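Local coordinates for eukaryotic translation initiation factor 4E type 5 (Leishmania major, PDB 7KCJ), which probably binds the 7-methylguanosine cap of messenger RNA and serves as a translation initiation factor in this parasite, at residues Val168-Phe171 against Leu172-Ala175; Thr54-Glu57 against Glu58-Thr62. All coordinates share one frame; numbering follows the deposited sequence.

Contact 1 (Val168-Phe171 against Leu172-Ala175)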
ATOM      1  N   VAL A 168      11.945   5.766  -8.677  1.00 41.84           N
ATOM      2  CA  VAL A 168      11.282   5.533  -7.404  1.00 41.48           C
ATOM      3  C   VAL A 168      11.806   4.234  -6.777  1.00 40.71           C
ATOM      4  O   VAL A 168      12.125   4.214  -5.588  1.00 40.85           O
ATOM      5  CB  VAL A 168       9.731   5.484  -7.588  1.00 42.57           C
ATOM      6  CG1 VAL A 168       9.036   5.012  -6.317  1.00 43.22           C
ATOM      7  CG2 VAL A 168       9.180   6.836  -8.018  1.00 43.39           C
ATOM      8  N   ALA A 169      11.888   3.155  -7.569  1.00 39.60           N
ATOM      9  CA  ALA A 169      12.366   1.878  -7.065  1.00 39.77           C
ATOM     10  C   ALA A 169      13.806   1.978  -6.568  1.00 40.04           C
ATOM     11  O   ALA A 169      14.109   1.452  -5.501  1.00 40.54           O
ATOM     12  CB  ALA A 169      12.252   0.806  -8.135  1.00 39.99           C
ATOM     13  N   GLU A 170      14.679   2.693  -7.301  1.00 39.79           N
ATOM     14  CA  GLU A 170      16.074   2.849  -6.869  1.00 39.77           C
ATOM     15  C   GLU A 170      16.172   3.734  -5.630  1.00 39.61           C
ATOM     16  O   GLU A 170      16.985   3.465  -4.751  1.00 39.97           O
ATOM     17  CB  GLU A 170      16.977   3.371  -7.988  1.00 41.47           C
ATOM     18  CG  GLU A 170      18.458   3.179  -7.704  1.00 47.25           C
ATOM     19  CD  GLU A 170      18.880   1.756  -7.373  0.60 53.07           C
ATOM     20  OE1 GLU A 170      18.430   0.817  -8.071  0.60 53.80           O
ATOM     21  OE2 GLU A 170      19.657   1.578  -6.406  0.60 54.32           O
ATOM     22  N   PHE A 171      15.298   4.744  -5.512  1.00 38.75           N
ATOM     23  CA  PHE A 171      15.267   5.598  -4.323  1.00 38.34           C
ATOM     24  C   PHE A 171      14.916   4.748  -3.095  1.00 36.50           C
ATOM     25  O   PHE A 171      15.560   4.883  -2.063  1.00 35.55           O
ATOM     26  CB  PHE A 171      14.244   6.734  -4.472  1.00 39.18           C
ATOM     27  CG  PHE A 171      14.163   7.562  -3.215  1.00 41.52           C
ATOM     28  CD1 PHE A 171      15.176   8.447  -2.883  1.00 42.93           C
ATOM     29  CD2 PHE A 171      13.133   7.381  -2.311  1.00 43.19           C
ATOM     30  CE1 PHE A 171      15.122   9.181  -1.705  1.00 44.10           C
ATOM     31  CE2 PHE A 171      13.085   8.116  -1.130  1.00 44.36           C
ATOM     32  CZ  PHE A 171      14.070   9.021  -0.841  1.00 43.98           C
ATOM     33  N   LEU A 172      13.903   3.874  -3.220  1.00 35.74           N
ATOM     34  CA  LEU A 172      13.489   3.018  -2.119  1.00 35.87           C
ATOM     35  C   LEU A 172      14.612   2.045  -1.754  1.00 36.36           C
ATOM     36  O   LEU A 172      14.869   1.841  -0.572  1.00 37.32           O
ATOM     37  CB  LEU A 172      12.212   2.243  -2.479  1.00 35.66           C
ATOM     38  CG  LEU A 172      10.943   3.061  -2.564  1.00 37.05           C
ATOM     39  CD1 LEU A 172       9.806   2.255  -3.244  1.00 38.27           C
ATOM     40  CD2 LEU A 172      10.537   3.526  -1.202  1.00 37.36           C
ATOM     41  N   ALA A 173      15.301   1.469  -2.755  1.00 35.70           N
ATOM     42  CA  ALA A 173      16.377   0.520  -2.496  1.00 35.36           C
ATOM     43  C   ALA A 173      17.561   1.174  -1.789  1.00 35.09           C
ATOM     44  O   ALA A 173      18.142   0.570  -0.898  1.00 35.70           O
ATOM     45  CB  ALA A 173      16.833  -0.137  -3.792  1.00 35.33           C
ATOM     46  N   GLU A 174      17.939   2.394  -2.190  1.00 34.51           N
ATOM     47  CA  GLU A 174      19.039   3.089  -1.522  1.00 34.72           C
ATOM     48  C   GLU A 174      18.644   3.461  -0.079  1.00 33.63           C
ATOM     49  O   GLU A 174      19.489   3.349   0.810  1.00 33.76           O
ATOM     50  CB  GLU A 174      19.490   4.315  -2.314  1.00 36.87           C
ATOM     51  CG  GLU A 174      20.161   3.953  -3.614  1.00 42.57           C
ATOM     52  CD  GLU A 174      20.870   5.128  -4.260  1.00 50.99           C
ATOM     53  OE1 GLU A 174      20.343   6.261  -4.175  1.00 51.39           O
ATOM     54  OE2 GLU A 174      21.957   4.917  -4.843  1.00 54.89           O
ATOM     55  N   ALA A 175      17.348   3.816   0.166  1.00 32.11           N
ATOM     56  CA  ALA A 175      16.877   4.183   1.509  1.00 31.21           C
ATOM     57  C   ALA A 175      16.781   2.990   2.474  1.00 30.49           C
ATOM     58  O   ALA A 175      17.062   3.147   3.661  1.00 29.81           O
ATOM     59  CB  ALA A 175      15.547   4.913   1.447  1.00 30.32           C
TER

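Contact 2 (Thr54-Glu57 against Glu58-Thr62)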
ATOM      1  N   THR A  54      -5.420  13.648   6.292  1.00 36.83           N
ATOM      2  CA  THR A  54      -4.694  14.799   5.755  1.00 37.66           C
ATOM      3  C   THR A  54      -3.376  15.084   6.489  1.00 37.57           C
ATOM      4  O   THR A  54      -2.658  16.007   6.111  1.00 38.21           O
ATOM      5  CB  THR A  54      -5.604  16.048   5.807  1.00 40.37           C
ATOM      6  OG1 THR A  54      -5.778  16.441   7.175  1.00 42.12           O
ATOM      7  CG2 THR A  54      -6.982  15.811   5.170  1.00 41.28           C
ATOM      8  N   SER A  55      -3.071  14.333   7.546  1.00 36.96           N
ATOM      9  CA  SER A  55      -1.894  14.576   8.359  1.00 37.13           C
ATOM     10  C   SER A  55      -1.272  13.279   8.838  1.00 36.96           C
ATOM     11  O   SER A  55      -1.924  12.230   8.819  1.00 36.42           O
ATOM     12  CB  SER A  55      -2.264  15.451   9.552  1.00 38.30           C
ATOM     13  OG  SER A  55      -2.984  14.719  10.533  1.00 40.91           O
ATOM     14  N   VAL A  56      -0.006  13.352   9.271  1.00 37.18           N
ATOM     15  CA  VAL A  56       0.722  12.207   9.803  1.00 37.70           C
ATOM     16  C   VAL A  56       0.039  11.698  11.090  1.00 37.50           C
ATOM     17  O   VAL A  56      -0.032  10.485  11.309  1.00 37.57           O
ATOM     18  CB  VAL A  56       2.198  12.613  10.021  1.00 39.43           C
ATOM     19  CG1 VAL A  56       2.923  11.634  10.942  1.00 40.71           C
ATOM     20  CG2 VAL A  56       2.924  12.740   8.687  1.00 39.54           C
ATOM     21  N   GLU A  57      -0.527  12.616  11.905  1.00 36.94           N
ATOM     22  CA  GLU A  57      -1.220  12.212  13.128  1.00 37.12           C
ATOM     23  C   GLU A  57      -2.496  11.449  12.803  1.00 36.10           C
ATOM     24  O   GLU A  57      -2.792  10.464  13.469  1.00 36.62           O
ATOM     25  CB  GLU A  57      -1.487  13.411  14.065  1.00 40.21           C
ATOM     26  CG  GLU A  57      -0.237  13.984  14.706  1.00 47.75           C
ATOM     27  CD  GLU A  57       0.381  13.167  15.829  1.00 59.50           C
ATOM     28  OE1 GLU A  57      -0.032  13.339  17.001  1.00 61.40           O
ATOM     29  OE2 GLU A  57       1.284  12.350  15.531  1.00 65.24           O
ATOM     30  N   GLU A  58      -3.226  11.870  11.761  1.00 34.41           N
ATOM     31  CA  GLU A  58      -4.421  11.168  11.313  1.00 32.83           C
ATOM     32  C   GLU A  58      -4.051   9.800  10.715  1.00 32.08           C
ATOM     33  O   GLU A  58      -4.793   8.834  10.894  1.00 32.18           O
ATOM     34  CB  GLU A  58      -5.197  12.014  10.303  1.00 33.64           C
ATOM     35  CG  GLU A  58      -6.008  13.105  10.964  1.00 34.06           C
ATOM     36  CD  GLU A  58      -6.801  13.996  10.032  1.00 34.77           C
ATOM     37  OE1 GLU A  58      -6.687  13.834   8.798  1.00 33.04           O
ATOM     38  OE2 GLU A  58      -7.545  14.862  10.542  1.00 37.86           O
ATOM     39  N   LEU A  59      -2.910   9.713  10.031  1.00 31.26           N
ATOM     40  CA  LEU A  59      -2.424   8.459   9.482  1.00 31.51           C
ATOM     41  C   LEU A  59      -2.113   7.465  10.628  1.00 32.45           C
ATOM     42  O   LEU A  59      -2.608   6.344  10.589  1.00 31.92           O
ATOM     43  CB  LEU A  59      -1.152   8.703   8.629  1.00 30.85           C
ATOM     44  CG  LEU A  59      -0.333   7.444   8.225  1.00 31.57           C
ATOM     45  CD1 LEU A  59      -1.168   6.461   7.366  1.00 31.49           C
ATOM     46  CD2 LEU A  59       0.974   7.837   7.540  1.00 31.30           C
ATOM     47  N   TRP A  60      -1.298   7.853  11.617  1.00 33.69           N
ATOM     48  CA  TRP A  60      -0.935   6.928  12.687  1.00 35.98           C
ATOM     49  C   TRP A  60      -2.118   6.632  13.631  1.00 35.46           C
ATOM     50  O   TRP A  60      -2.183   5.518  14.155  1.00 35.84           O
ATOM     51  CB  TRP A  60       0.332   7.370  13.412  1.00 38.11           C
ATOM     52  CG  TRP A  60       1.556   7.375  12.525  1.00 41.44           C
ATOM     53  CD1 TRP A  60       2.356   8.444  12.252  1.00 43.52           C
ATOM     54  CD2 TRP A  60       2.108   6.263  11.787  1.00 42.64           C
ATOM     55  NE1 TRP A  60       3.389   8.064  11.422  1.00 44.41           N
ATOM     56  CE2 TRP A  60       3.245   6.737  11.103  1.00 43.92           C
ATOM     57  CE3 TRP A  60       1.791   4.901  11.694  1.00 43.69           C
ATOM     58  CZ2 TRP A  60       4.033   5.911  10.304  1.00 44.64           C
ATOM     59  CZ3 TRP A  60       2.581   4.083  10.910  1.00 44.64           C
ATOM     60  CH2 TRP A  60       3.675   4.591  10.213  1.00 44.79           C
ATOM     61  N   SER A  61      -3.084   7.571  13.777  1.00 33.94           N
ATOM     62  CA  SER A  61      -4.295   7.296  14.569  1.00 33.15           C
ATOM     63  C   SER A  61      -5.129   6.239  13.859  1.00 33.07           C
ATOM     64  O   SER A  61      -5.693   5.376  14.522  1.00 33.00           O
ATOM     65  CB  SER A  61      -5.131   8.552  14.768  1.00 33.58           C
ATOM     66  OG  SER A  61      -4.428   9.516  15.530  1.00 34.41           O
ATOM     67  N   THR A  62      -5.213   6.303  12.504  1.00 32.91           N
ATOM     68  CA  THR A  62      -5.927   5.313  11.692  1.00 33.19           C
ATOM     69  C   THR A  62      -5.258   3.940  11.848  1.00 34.07           C
ATOM     70  O   THR A  62      -5.944   2.950  12.088  1.00 34.54           O
ATOM     71  CB  THR A  62      -5.989   5.766  10.211  1.00 33.18           C
ATOM     72  OG1 THR A  62      -6.668   7.014  10.148  1.00 32.95           O
ATOM     73  CG2 THR A  62      -6.703   4.762   9.312  1.00 33.29           C
TER

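Contact 1 (Val168-Phe171 against Leu172-Ala175)
Val168 and Leu172, one turn apart on the alpha-helix 165-178, lie side by side and point the same way, forming part of the apolar side by which this helix packs on the curved antiparallel sheet of the eIF4E fold and on helix 108-121. Their methyl groups touch loosely, Val168 CG1 standing 4.2 Å from Leu172 CD1, and Leu172 CG sits closer to the backbone, 3.4 Å from Val168 O. That same oxygen accepts from Leu172 N at 3.0 Å, one of four successive i to i+4 bonds within 168-175, the last from Ala175 N to Phe171 O. Branched residues suit this buried side: Leu172 meets Ile101 of strand 97-103 and Leu115 and Val119 of helix 108-121, while Val168 meets Ile99. The small methyls of Ala169 and Ala173 are consistent with a close approach to the edge strand 186-191, where they touch Glu190 and Ile188 respectively.

Acidic residues occupy the outward flank. With Glu170 CG anti to its own nitrogen (chi1 -164°) and the chain bent at chi2, the carboxylate turns along the helix, its OE2 lying 3.7 Å from Glu174 CG. The neighbouring carboxylate of Glu174 is like-charged, a repulsion probably offset by the salt bridge from Glu170 OE2 to Arg177. The two carboxylates are turned almost perpendicular, with planes 83° apart and Glu170 OE2 4.3 Å from Glu174 OE2.

Contact 2 (Thr54-Glu57 against Glu58-Thr62)
Ser55 caps the helix 56-64 at its N-terminus: its OG accepts from Glu58 N at 3.1 Å. The torsion of Ser55 (chi1 74°) holds OG between its own nitrogen and carbonyl carbon, from where the short hydroxyl can replace the acceptor that the first turn lacks. Glu58 completes a Ser-x-x-Glu pattern like that of a capping box, but its extended chain reaches back to Thr54 rather than to the cap residue. Glu58 OE1 takes the N-H of Thr54 at 2.8 Å, nearly in line with its C-O bond, and also the hydroxyl Thr54 OG1 at 3.2 Å, which comes from above the carboxylate plane. Two donors therefore grip one oxygen, and a negative charge beside a helix N-terminus is probably favoured by the dipole.

On the packed side, Leu59 is buried, touching Ile53 of strand 48-55 and Met121 of helix 108-121. Towards the surface, Val56 CG1 lies 3.5 Å from Trp60 CD1, the two side chains running alongside each other. Trp60 stays largely exposed, though it touches Glu114 and Leu117 of helix 108-121; it probably corresponds to the dorsal tryptophan by which relatives bind eIF4G-type partners. Glu57 and Ser61 line the solvent flank. There Glu57 O accepts twice, from Ser61 N at 2.9 Å and from Ser61 OG at 2.8 Å, the donors arriving from opposite faces of the carbonyl plane.

Overall arrangement
Contact 2 comes first along the chain, at the passage from the edge strand 48-55 into helix 56-64; contact 1 follows much later, in the middle of helix 165-178. Their centres are 24 Å apart and their nearest atoms about 13 Å, so they do not touch. Helix 108-121 links them, meeting Leu59 and Trp60 of contact 2 through Met121, Glu114 and Leu117, and Phe171, Leu172 and Ala175 of contact 1 through Leu115 and Val119. The three helices pack on the antiparallel sheet, as on the convex back of eIF4E proteins, whose cap-binding pocket lies on the concave side.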